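Local coordinates for acetyltransferase, GNAT family (Bacillus anthracis str. Sterne, PDB 3FBU), which binds coenzyme A and probably transfers an acetyl group from acetyl-coenzyme A to an acceptor substrate, at residues 86-91 / 132-137; 71-76 / 101-106; 22-25 / 29-32. One frame throughout, in Å; residues are numbered along the deposited sequence.

Contact 1 of 3, residues 86-91 / 132-137. With COA (coenzyme A), chain C.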
loop_
_atom_site.group_PDB
_atom_site.type_symbol
_atom_site.label_atom_id
_atom_site.label_comp_id
_atom_site.label_asym_id
_atom_site.label_seq_id
_atom_site.Cartn_x
_atom_site.Cartn_y
_atom_site.Cartn_z
ATOM N N ILE A 86 -8.641 14.491 14.294
ATOM C CA ILE A 86 -9.347 13.468 13.502
ATOM C C ILE A 86 -8.381 12.311 13.199
ATOM O O ILE A 86 -7.169 12.504 13.058
ATOM C CB ILE A 86 -9.956 14.077 12.184
ATOM C CG1 ILE A 86 -10.973 13.129 11.478
ATOM C CG2 ILE A 86 -8.831 14.518 11.221
ATOM C CD1 ILE A 86 -11.807 13.836 10.357
ATOM N N GLY A 87 -8.970 11.123 13.050
ATOM C CA GLY A 87 -8.281 9.909 12.717
ATOM C C GLY A 87 -9.277 8.885 12.225
ATOM O O GLY A 87 -10.478 9.175 12.117
ATOM N N TRP A 88 -8.792 7.668 11.993
ATOM C CA TRP A 88 -9.582 6.668 11.275
ATOM C C TRP A 88 -8.948 5.307 11.453
ATOM O O TRP A 88 -7.740 5.200 11.413
ATOM C CB TRP A 88 -9.620 7.021 9.776
ATOM C CG TRP A 88 -8.398 7.739 9.299
ATOM C CD1 TRP A 88 -7.161 7.216 9.053
ATOM C CD2 TRP A 88 -8.295 9.135 9.048
ATOM N NE1 TRP A 88 -6.289 8.214 8.648
ATOM C CE2 TRP A 88 -6.963 9.401 8.633
ATOM C CE3 TRP A 88 -9.196 10.195 9.137
ATOM C CZ2 TRP A 88 -6.522 10.677 8.338
ATOM C CZ3 TRP A 88 -8.758 11.451 8.836
ATOM C CH2 TRP A 88 -7.445 11.688 8.428
ATOM N N VAL A 89 -9.775 4.273 11.628
ATOM C CA VAL A 89 -9.326 2.883 11.657
ATOM C C VAL A 89 -10.405 2.064 10.934
ATOM O O VAL A 89 -11.585 2.126 11.309
ATOM C CB VAL A 89 -9.166 2.340 13.095
ATOM C CG1 VAL A 89 -8.590 0.902 13.071
ATOM C CG2 VAL A 89 -8.302 3.335 14.010
ATOM N N PHE A 90 -9.985 1.332 9.902
ATOM C CA PHE A 90 -10.914 0.653 9.003
ATOM C C PHE A 90 -10.556 -0.819 8.879
ATOM O O PHE A 90 -9.445 -1.246 9.213
ATOM C CB PHE A 90 -10.948 1.333 7.620
ATOM C CG PHE A 90 -11.860 2.518 7.565
ATOM C CD1 PHE A 90 -11.543 3.676 8.249
ATOM C CD2 PHE A 90 -13.022 2.480 6.852
ATOM C CE1 PHE A 90 -12.381 4.738 8.233
ATOM C CE2 PHE A 90 -13.852 3.551 6.820
ATOM C CZ PHE A 90 -13.535 4.690 7.509
ATOM N N ASN A 91 -11.552 -1.582 8.464
ATOM C CA ASN A 91 -11.458 -3.000 8.214
ATOM C C ASN A 91 -10.769 -3.208 6.874
ATOM O O ASN A 91 -11.249 -2.685 5.853
ATOM C CB ASN A 91 -12.877 -3.597 8.191
ATOM C CG ASN A 91 -12.894 -5.112 8.068
ATOM O OD1 ASN A 91 -12.090 -5.711 7.352
ATOM N ND2 ASN A 91 -13.837 -5.744 8.769
ATOM N N TYR A 132 -1.488 9.250 5.699
ATOM C CA TYR A 132 -1.250 10.621 5.273
ATOM C C TYR A 132 -1.825 10.899 3.899
ATOM O O TYR A 132 -2.166 12.043 3.617
ATOM C CB TYR A 132 0.190 11.088 5.481
ATOM C CG TYR A 132 1.209 10.540 4.532
ATOM C CD1 TYR A 132 1.297 11.034 3.237
ATOM C CD2 TYR A 132 2.130 9.581 4.940
ATOM C CE1 TYR A 132 2.260 10.566 2.363
ATOM C CE2 TYR A 132 3.091 9.107 4.068
ATOM C CZ TYR A 132 3.146 9.622 2.783
ATOM O OH TYR A 132 4.080 9.163 1.872
ATOM N N ARG A 133 -2.046 9.851 3.085
ATOM C CA ARG A 133 -2.767 10.064 1.844
ATOM C C ARG A 133 -4.215 10.462 2.073
ATOM O O ARG A 133 -4.719 11.334 1.384
ATOM C CB ARG A 133 -2.627 8.876 0.895
ATOM C CG ARG A 133 -1.294 8.884 0.148
ATOM C CD ARG A 133 -1.204 10.076 -0.829
ATOM N NE ARG A 133 -2.300 10.087 -1.798
ATOM C CZ ARG A 133 -2.908 11.164 -2.305
ATOM N NH1 ARG A 133 -2.610 12.387 -1.905
ATOM N NH2 ARG A 133 -3.877 11.011 -3.199
ATOM N N VAL A 134 -4.884 9.877 3.056
ATOM C CA VAL A 134 -6.221 10.358 3.401
ATOM C C VAL A 134 -6.164 11.845 3.790
ATOM O O VAL A 134 -6.975 12.662 3.342
ATOM C CB VAL A 134 -6.834 9.546 4.516
ATOM C CG1 VAL A 134 -8.164 10.193 4.954
ATOM C CG2 VAL A 134 -7.034 8.110 4.080
ATOM N N MET A 135 -5.181 12.202 4.612
ATOM C CA MET A 135 -5.061 13.588 5.076
ATOM C C MET A 135 -4.953 14.549 3.894
ATOM O O MET A 135 -5.648 15.573 3.841
ATOM C CB MET A 135 -3.851 13.750 6.014
ATOM C CG MET A 135 -3.968 12.945 7.330
ATOM S SD MET A 135 -2.459 12.929 8.362
ATOM C CE MET A 135 -2.971 11.579 9.389
ATOM N N GLU A 136 -4.120 14.192 2.932
ATOM C CA GLU A 136 -3.918 15.034 1.761
ATOM C C GLU A 136 -5.182 15.117 0.903
ATOM O O GLU A 136 -5.587 16.204 0.494
ATOM C CB GLU A 136 -2.757 14.476 0.931
ATOM C CG GLU A 136 -1.397 14.603 1.667
ATOM C CD GLU A 136 -0.200 14.058 0.912
ATOM O OE1 GLU A 136 -0.365 13.240 -0.036
ATOM O OE2 GLU A 136 0.928 14.404 1.355
ATOM N N LYS A 137 -5.805 13.978 0.673
ATOM C CA LYS A 137 -7.001 13.885 -0.177
ATOM C C LYS A 137 -8.139 14.756 0.333
ATOM O O LYS A 137 -8.933 15.318 -0.458
ATOM C CB LYS A 137 -7.480 12.428 -0.256
ATOM C CG LYS A 137 -6.539 11.492 -1.018
ATOM C CD LYS A 137 -6.807 10.025 -0.706
ATOM C CE LYS A 137 -8.138 9.493 -1.302
ATOM N NZ LYS A 137 -8.408 9.980 -2.669
HETATM N N1A COA C . 1.344 3.016 -0.615
HETATM C C2A COA C . 0.939 4.193 -1.191
HETATM N N3A COA C . -0.386 4.538 -1.195
HETATM C C4A COA C . -1.287 3.703 -0.610
HETATM C C5A COA C . -0.898 2.512 -0.020
HETATM C C6A COA C . 0.452 2.169 -0.006
HETATM N N6A COA C . 0.874 1.046 0.578
HETATM N N7A COA C . -1.997 1.915 0.461
HETATM C C8A COA C . -3.072 2.679 0.185
HETATM N N9A COA C . -2.642 3.793 -0.489
HETATM C C1B COA C . -3.403 4.988 -0.877
HETATM C C2B COA C . -4.600 4.677 -1.777
HETATM O O2B COA C . -4.225 4.547 -3.143
HETATM C C3B COA C . -5.451 5.896 -1.494
HETATM O O3B COA C . -5.017 7.001 -2.272
HETATM P P3B COA C . -5.632 7.374 -3.723
HETATM O O7A COA C . -5.215 8.750 -4.132
HETATM O O8A COA C . -5.156 6.327 -4.695
HETATM O O9A COA C . -7.137 7.321 -3.572
HETATM C C4B COA C . -5.188 6.184 -0.008
HETATM O O4B COA C . -3.933 5.629 0.277
HETATM C C5B COA C . -6.221 5.550 0.915
HETATM O O5B COA C . -7.438 6.247 0.723
HETATM P P1A COA C . -8.832 5.587 1.146
HETATM O O1A COA C . -9.209 4.524 0.128
HETATM O O2A COA C . -9.850 6.648 1.297
HETATM O O3A COA C . -8.472 4.971 2.585
HETATM P P2A COA C . -8.962 3.549 3.171
HETATM O O4A COA C . -10.468 3.483 3.104
HETATM O O5A COA C . -8.210 2.429 2.444
HETATM O O6A COA C . -8.439 3.673 4.696
HETATM C CBP COA C . -6.836 3.851 6.457
HETATM C CCP COA C . -7.197 4.271 5.031
HETATM C CDP COA C . -8.055 4.226 7.319
HETATM C CEP COA C . -5.579 4.659 6.785
HETATM C CAP COA C . -6.556 2.326 6.503
HETATM O OAP COA C . -5.390 1.990 5.766
HETATM C C9P COA C . -6.332 1.812 7.893
HETATM O O9P COA C . -7.406 1.584 8.720
HETATM N N8P COA C . -5.088 1.664 8.359
HETATM C C7P COA C . -4.830 1.004 9.638
HETATM C C6P COA C . -5.149 1.878 10.839
HETATM C C5P COA C . -4.298 3.147 10.855
HETATM O O5P COA C . -3.050 3.125 10.759
HETATM N N4P COA C . -4.973 4.266 11.019
HETATM C C3P COA C . -4.319 5.578 10.926
HETATM C C2P COA C . -3.607 6.012 12.188
HETATM S S1P COA C . -3.008 7.723 12.031
#

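Contact 2 of 3, residues 71-76 / 101-106. With COA (coenzyme A), chain C.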
loop_
_atom_site.group_PDB
_atom_site.type_symbol
_atom_site.label_atom_id
_atom_site.label_comp_id
_atom_site.label_asym_id
_atom_site.label_seq_id
_atom_site.Cartn_x
_atom_site.Cartn_y
_atom_site.Cartn_z
ATOM N N GLY A 71 -15.607 0.547 9.603
ATOM C CA GLY A 71 -14.534 1.196 10.352
ATOM C C GLY A 71 -15.083 2.235 11.296
ATOM O O GLY A 71 -16.286 2.305 11.541
ATOM N N HIS A 72 -14.182 3.010 11.885
ATOM C CA HIS A 72 -14.601 4.141 12.683
ATOM C C HIS A 72 -13.716 5.379 12.465
ATOM O O HIS A 72 -12.542 5.297 12.057
ATOM C CB HIS A 72 -14.729 3.762 14.176
ATOM C CG HIS A 72 -13.428 3.503 14.884
ATOM N ND1 HIS A 72 -12.904 2.233 15.036
ATOM C CD2 HIS A 72 -12.560 4.344 15.514
ATOM C CE1 HIS A 72 -11.767 2.302 15.704
ATOM N NE2 HIS A 72 -11.526 3.568 16.001
ATOM N N ILE A 73 -14.349 6.522 12.682
ATOM C CA ILE A 73 -13.689 7.821 12.685
ATOM C C ILE A 73 -13.422 8.242 14.128
ATOM O O ILE A 73 -14.310 8.155 15.009
ATOM C CB ILE A 73 -14.576 8.890 11.976
ATOM C CG1 ILE A 73 -14.589 8.673 10.447
ATOM C CG2 ILE A 73 -14.129 10.311 12.359
ATOM C CD1 ILE A 73 -13.277 8.981 9.707
ATOM N N VAL A 74 -12.193 8.700 14.345
ATOM C CA VAL A 74 -11.771 9.312 15.589
ATOM C C VAL A 74 -11.999 10.820 15.433
ATOM O O VAL A 74 -11.535 11.414 14.470
ATOM C CB VAL A 74 -10.296 9.008 15.882
ATOM C CG1 VAL A 74 -9.899 9.510 17.248
ATOM C CG2 VAL A 74 -9.997 7.490 15.775
ATOM N N PHE A 75 -12.741 11.421 16.361
ATOM C CA PHE A 75 -12.998 12.880 16.294
ATOM C C PHE A 75 -13.281 13.445 17.692
ATOM O O PHE A 75 -14.293 13.127 18.289
ATOM C CB PHE A 75 -14.130 13.169 15.314
ATOM C CG PHE A 75 -14.236 14.610 14.896
ATOM C CD1 PHE A 75 -13.177 15.257 14.282
ATOM C CD2 PHE A 75 -15.402 15.309 15.114
ATOM C CE1 PHE A 75 -13.286 16.568 13.864
ATOM C CE2 PHE A 75 -15.510 16.637 14.692
ATOM C CZ PHE A 75 -14.438 17.254 14.084
ATOM N N HIS A 76 -12.366 14.269 18.206
ATOM C CA HIS A 76 -12.462 14.785 19.573
ATOM C C HIS A 76 -11.696 16.085 19.769
ATOM O O HIS A 76 -10.798 16.417 19.008
ATOM C CB HIS A 76 -11.965 13.750 20.601
ATOM C CG HIS A 76 -10.556 13.285 20.401
ATOM N ND1 HIS A 76 -9.454 14.004 20.810
ATOM C CD2 HIS A 76 -10.072 12.158 19.820
ATOM C CE1 HIS A 76 -8.355 13.331 20.515
ATOM N NE2 HIS A 76 -8.703 12.215 19.899
ATOM N N SER A 101 -11.513 8.282 3.247
ATOM C CA SER A 101 -11.484 9.677 2.794
ATOM C C SER A 101 -12.879 10.276 2.712
ATOM O O SER A 101 -13.079 11.429 3.099
ATOM C CB SER A 101 -10.769 9.815 1.445
ATOM O OG SER A 101 -9.473 9.215 1.525
ATOM N N GLU A 102 -13.842 9.489 2.253
ATOM C CA GLU A 102 -15.236 9.941 2.175
ATOM C C GLU A 102 -15.773 10.256 3.564
ATOM O O GLU A 102 -16.363 11.302 3.769
ATOM C CB GLU A 102 -16.130 8.899 1.441
ATOM C CG GLU A 102 -17.602 9.277 1.443
ATOM C CD GLU A 102 -18.497 8.289 0.654
ATOM O OE1 GLU A 102 -17.971 7.528 -0.167
ATOM O OE2 GLU A 102 -19.711 8.276 0.901
ATOM N N ALA A 103 -15.518 9.364 4.530
ATOM C CA ALA A 103 -15.994 9.564 5.892
ATOM C C ALA A 103 -15.311 10.761 6.548
ATOM O O ALA A 103 -15.969 11.557 7.232
ATOM C CB ALA A 103 -15.775 8.310 6.720
ATOM N N ALA A 104 -14.000 10.884 6.326
ATOM C CA ALA A 104 -13.210 11.942 6.964
ATOM C C ALA A 104 -13.560 13.279 6.359
ATOM O O ALA A 104 -13.674 14.245 7.086
ATOM C CB ALA A 104 -11.707 11.665 6.839
ATOM N N GLN A 105 -13.788 13.333 5.046
ATOM C CA GLN A 105 -14.241 14.576 4.379
ATOM C C GLN A 105 -15.560 15.068 4.984
ATOM O O GLN A 105 -15.719 16.246 5.321
ATOM C CB GLN A 105 -14.368 14.373 2.849
ATOM C CG GLN A 105 -14.695 15.637 2.020
ATOM C CD GLN A 105 -14.636 15.392 0.504
ATOM O OE1 GLN A 105 -14.259 14.296 0.036
ATOM N NE2 GLN A 105 -15.010 16.420 -0.281
ATOM N N ALA A 106 -16.496 14.142 5.128
ATOM C CA ALA A 106 -17.799 14.411 5.722
ATOM C C ALA A 106 -17.701 14.892 7.167
ATOM O O ALA A 106 -18.449 15.768 7.581
ATOM C CB ALA A 106 -18.675 13.151 5.640
HETATM N N1A COA C . 1.344 3.016 -0.615
HETATM C C2A COA C . 0.939 4.193 -1.191
HETATM N N3A COA C . -0.386 4.538 -1.195
HETATM C C4A COA C . -1.287 3.703 -0.610
HETATM C C5A COA C . -0.898 2.512 -0.020
HETATM C C6A COA C . 0.452 2.169 -0.006
HETATM N N6A COA C . 0.874 1.046 0.578
HETATM N N7A COA C . -1.997 1.915 0.461
HETATM C C8A COA C . -3.072 2.679 0.185
HETATM N N9A COA C . -2.642 3.793 -0.489
HETATM C C1B COA C . -3.403 4.988 -0.877
HETATM C C2B COA C . -4.600 4.677 -1.777
HETATM O O2B COA C . -4.225 4.547 -3.143
HETATM C C3B COA C . -5.451 5.896 -1.494
HETATM O O3B COA C . -5.017 7.001 -2.272
HETATM P P3B COA C . -5.632 7.374 -3.723
HETATM O O7A COA C . -5.215 8.750 -4.132
HETATM O O8A COA C . -5.156 6.327 -4.695
HETATM O O9A COA C . -7.137 7.321 -3.572
HETATM C C4B COA C . -5.188 6.184 -0.008
HETATM O O4B COA C . -3.933 5.629 0.277
HETATM C C5B COA C . -6.221 5.550 0.915
HETATM O O5B COA C . -7.438 6.247 0.723
HETATM P P1A COA C . -8.832 5.587 1.146
HETATM O O1A COA C . -9.209 4.524 0.128
HETATM O O2A COA C . -9.850 6.648 1.297
HETATM O O3A COA C . -8.472 4.971 2.585
HETATM P P2A COA C . -8.962 3.549 3.171
HETATM O O4A COA C . -10.468 3.483 3.104
HETATM O O5A COA C . -8.210 2.429 2.444
HETATM O O6A COA C . -8.439 3.673 4.696
HETATM C CBP COA C . -6.836 3.851 6.457
HETATM C CCP COA C . -7.197 4.271 5.031
HETATM C CDP COA C . -8.055 4.226 7.319
HETATM C CEP COA C . -5.579 4.659 6.785
HETATM C CAP COA C . -6.556 2.326 6.503
HETATM O OAP COA C . -5.390 1.990 5.766
HETATM C C9P COA C . -6.332 1.812 7.893
HETATM O O9P COA C . -7.406 1.584 8.720
HETATM N N8P COA C . -5.088 1.664 8.359
HETATM C C7P COA C . -4.830 1.004 9.638
HETATM C C6P COA C . -5.149 1.878 10.839
HETATM C C5P COA C . -4.298 3.147 10.855
HETATM O O5P COA C . -3.050 3.125 10.759
HETATM N N4P COA C . -4.973 4.266 11.019
HETATM C C3P COA C . -4.319 5.578 10.926
HETATM C C2P COA C . -3.607 6.012 12.188
HETATM S S1P COA C . -3.008 7.723 12.031
#

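Contact 3 of 3, residues 22-25 / 29-32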
loop_
_atom_site.group_PDB
_atom_site.type_symbol
_atom_site.label_atom_id
_atom_site.label_comp_id
_atom_site.label_asym_id
_atom_site.label_seq_id
_atom_site.Cartn_x
_atom_site.Cartn_y
_atom_site.Cartn_z
ATOM N N HIS A 22 -14.354 -5.479 16.395
ATOM C CA HIS A 22 -13.324 -6.433 16.779
ATOM C C HIS A 22 -12.644 -7.117 15.576
ATOM O O HIS A 22 -11.460 -7.481 15.610
ATOM C CB HIS A 22 -13.874 -7.441 17.781
ATOM C CG HIS A 22 -12.807 -8.238 18.444
ATOM N ND1 HIS A 22 -11.932 -7.680 19.349
ATOM C CD2 HIS A 22 -12.438 -9.535 18.305
ATOM C CE1 HIS A 22 -11.078 -8.605 19.749
ATOM N NE2 HIS A 22 -11.363 -9.742 19.135
ATOM N N GLU A 23 -13.372 -7.250 14.483
ATOM C CA GLU A 23 -12.832 -7.861 13.281
ATOM C C GLU A 23 -11.525 -7.172 12.842
ATOM O O GLU A 23 -10.613 -7.815 12.314
ATOM C CB GLU A 23 -13.901 -7.817 12.177
ATOM C CG GLU A 23 -13.504 -8.486 10.879
ATOM C CD GLU A 23 -14.635 -8.445 9.846
ATOM O OE1 GLU A 23 -15.700 -7.855 10.158
ATOM O OE2 GLU A 23 -14.458 -9.005 8.745
ATOM N N TYR A 24 -11.426 -5.858 13.061
ATOM C CA TYR A 24 -10.206 -5.117 12.709
ATOM C C TYR A 24 -9.345 -4.687 13.905
ATOM O O TYR A 24 -8.139 -4.603 13.773
ATOM C CB TYR A 24 -10.510 -3.934 11.775
ATOM C CG TYR A 24 -11.461 -2.862 12.277
ATOM C CD1 TYR A 24 -10.990 -1.762 13.000
ATOM C CD2 TYR A 24 -12.823 -2.897 11.944
ATOM C CE1 TYR A 24 -11.872 -0.759 13.466
ATOM C CE2 TYR A 24 -13.706 -1.894 12.376
ATOM C CZ TYR A 24 -13.236 -0.826 13.125
ATOM O OH TYR A 24 -14.125 0.156 13.538
ATOM N N THR A 25 -9.936 -4.430 15.064
ATOM C CA THR A 25 -9.128 -4.060 16.220
ATOM C C THR A 25 -8.296 -5.231 16.787
ATOM O O THR A 25 -7.334 -5.010 17.519
ATOM C CB THR A 25 -9.938 -3.377 17.332
ATOM O OG1 THR A 25 -10.990 -4.239 17.769
ATOM C CG2 THR A 25 -10.484 -2.024 16.858
ATOM N N ASP A 29 -1.923 -6.148 11.814
ATOM C CA ASP A 29 -1.559 -5.244 10.743
ATOM C C ASP A 29 -2.356 -3.947 10.851
ATOM O O ASP A 29 -1.789 -2.869 10.699
ATOM C CB ASP A 29 -1.776 -5.884 9.375
ATOM C CG ASP A 29 -0.757 -6.987 9.083
ATOM O OD1 ASP A 29 0.392 -6.897 9.606
ATOM O OD2 ASP A 29 -1.108 -7.937 8.334
ATOM N N VAL A 30 -3.653 -4.047 11.154
ATOM C CA VAL A 30 -4.482 -2.847 11.329
ATOM C C VAL A 30 -3.977 -1.953 12.462
ATOM O O VAL A 30 -3.937 -0.740 12.313
ATOM C CB VAL A 30 -5.968 -3.196 11.586
ATOM C CG1 VAL A 30 -6.774 -1.924 11.970
ATOM C CG2 VAL A 30 -6.552 -3.893 10.367
ATOM N N MET A 31 -3.593 -2.555 13.584
ATOM C CA MET A 31 -3.274 -1.814 14.805
ATOM C C MET A 31 -1.764 -1.553 15.000
ATOM O O MET A 31 -1.356 -1.076 16.045
ATOM C CB MET A 31 -3.885 -2.537 16.019
ATOM C CG MET A 31 -5.395 -2.791 15.879
ATOM S SD MET A 31 -6.421 -1.277 15.933
ATOM C CE MET A 31 -6.685 -1.087 17.679
ATOM N N LYS A 32 -0.972 -1.810 13.964
ATOM C CA LYS A 32 0.485 -1.548 13.949
ATOM C C LYS A 32 0.863 -0.151 14.462
ATOM O O LYS A 32 1.777 -0.018 15.281
ATOM C CB LYS A 32 1.001 -1.755 12.515
ATOM C CG LYS A 32 2.323 -1.075 12.152
ATOM C CD LYS A 32 3.505 -1.982 12.329
ATOM C CE LYS A 32 4.791 -1.321 11.813
ATOM N NZ LYS A 32 5.976 -2.094 12.271
#

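Contact 1 of 3, residues 86-91 / 132-137
Trp88 carries this contact, its indole six-membered ring lying under one methyl of Val134. Val134 CG1 stands 3.8 Å from that ring's centroid and 12° off its normal, a CH-pi contact over the face. The methyl reaches there because CG1 is anti to the backbone N (chi1 173°). Met135 comes instead at the ring edge, near its plane: its CG lies 3.6 Å from Trp88 CZ2. Buried along with this tight packing, Phe90 N donates to coenzyme A O9P at 2.8 Å and Trp88 O accepts from N4P, as in GNAT folds where pantetheine runs beside this strand.

Toward the 3'-phosphate the helix is more exposed, Arg133 and Glu136 partly and Lys137 fully, and charged groups take over. Arg133 NH2 donates to coenzyme A O7A at 2.8 Å, while Arg133 NH1 forms a salt bridge with Glu136 OE1 at 3.0 Å, the acceptor lying almost in the guanidinium plane and using its anti lone pair; the two bonds should limit guanidinium rotation. Lys137 NZ meets O9A of the same phosphate at 3.1 Å.

Trp88 NE1 bonds Ser131 OG; the ring also touches Ala104 of helix 99-114, and Met135 packs on Ala122 and Cys124 of strand 119-124.

Contact 2 of 3, residues 71-76 / 101-106
Ile73 is the single residue of strand segment 71-76 that touches helix segment 101-106, and two alanines receive it. Its CB points toward the helix, where Ile73 and Ala104 make the closest CA pair at 7.1 Å. From CB the chain divides. CG1 lies beside the backbone N, anti to the carbonyl carbon (chi1 -73°), and this branch makes the contact: Ile73 CG1 is 3.9 Å from Ala103 CB. The second torsion then bends the chain (chi2 -70°) and brings the tip over the helix backbone. There Ile73 CD1 lies 4.0 Å from Ala103 CB and 3.9 Å from Ala104 N, with Ala104 CB slightly farther away at 4.2 Å. The methyl therefore rests against the peptide linking the two alanines, and their short side chains allow this approach to the backbone.

Strands 68-79 and 83-90 are antiparallel neighbours in the central mixed sheet of the GNAT fold, and helix 99-114, which follows the second of them, packs across both. Ala103 also touches Val61 of strand 58-63 and Leu8 and Ile10 of strand 8-10.

One residue of the helix segment turns to the cofactor. Ser101 grips coenzyme A O2A twice, through its backbone N at 3.0 Å (N-H...O 152°) and through OG at 2.6 Å. As in GNAT enzymes generally, the pyrophosphate thus meets the start of this helix, whose dipole would be expected to favour its negative charge; Asn96 N and Gly98 N add further hydrogen bonds to coenzyme A.

Contact 3 of 3, residues 22-25 / 29-32
Two backbone carbonyls at the end of helix 18-25 meet Val30 and Met31, and no hydrogen bond crosses the contact. Tyr24 O lies 3.4 Å from Val30 CB, and Val30 CG1 is nearly as close to it, at 3.5 Å. Thr25 O stands 3.4 Å from Met31 CG. The side chains add looser packing: Tyr24 CB is 4.2 Å from Val30 CG2, while Val30 CG1 approaches the Tyr24 ring obliquely.

The Met31 side chain runs alongside that of Thr25 in a common direction. Bends at chi2 (-69°) and chi3 (-87°) fold the methionine back along the threonine, so that SD is 3.9 Å from Thr25 CA and CE is 4.0 Å from Thr25 CB.

Residues 29-32 form a type I beta turn in the loop between helices 18-25 and 41-50 of the GNAT domain, and Val30 and Met31 are its buried members. The pairing steps forward together on both segments, Tyr24 and Thr25 each meeting the residue six further on. Asp27 in the connection accepts a hydrogen bond from Asp29 N through OD1.

Farther out, Thr25 OG1 is hydrogen-bonded to Thr44 OG1, tying the helix end to helix 41-50. Met31 packs on Phe39, and Val30 touches Val89; the Val30 side chain is about 4 Å from coenzyme A. Asp29 OD1 forms a salt bridge with Lys16 NZ of the second subunit.

Contacts 1 and 2 both reach coenzyme A, and their centres lie 8 Å apart. They share the sheet: Val89 O is 2.8 Å from His72 N and Gly87 O is 2.9 Å from Val74 N, probable hydrogen bonds joining strands 83-90 and 68-79. Near the phosphates they also meet, with Lys137 CE 3.1 Å from Ser101 OG. Contact 3 lies farther off, its centre about 15 Å from that of contact 1 and 17 Å from that of contact 2. Val89 bridges the first gap, its CG1 being 3.5 Å from Val30 CG1; Tyr24 OH bridges the second, 2.8 Å from His72 ND1, a probable hydrogen bond. Val30 also belongs to the coenzyme A pocket.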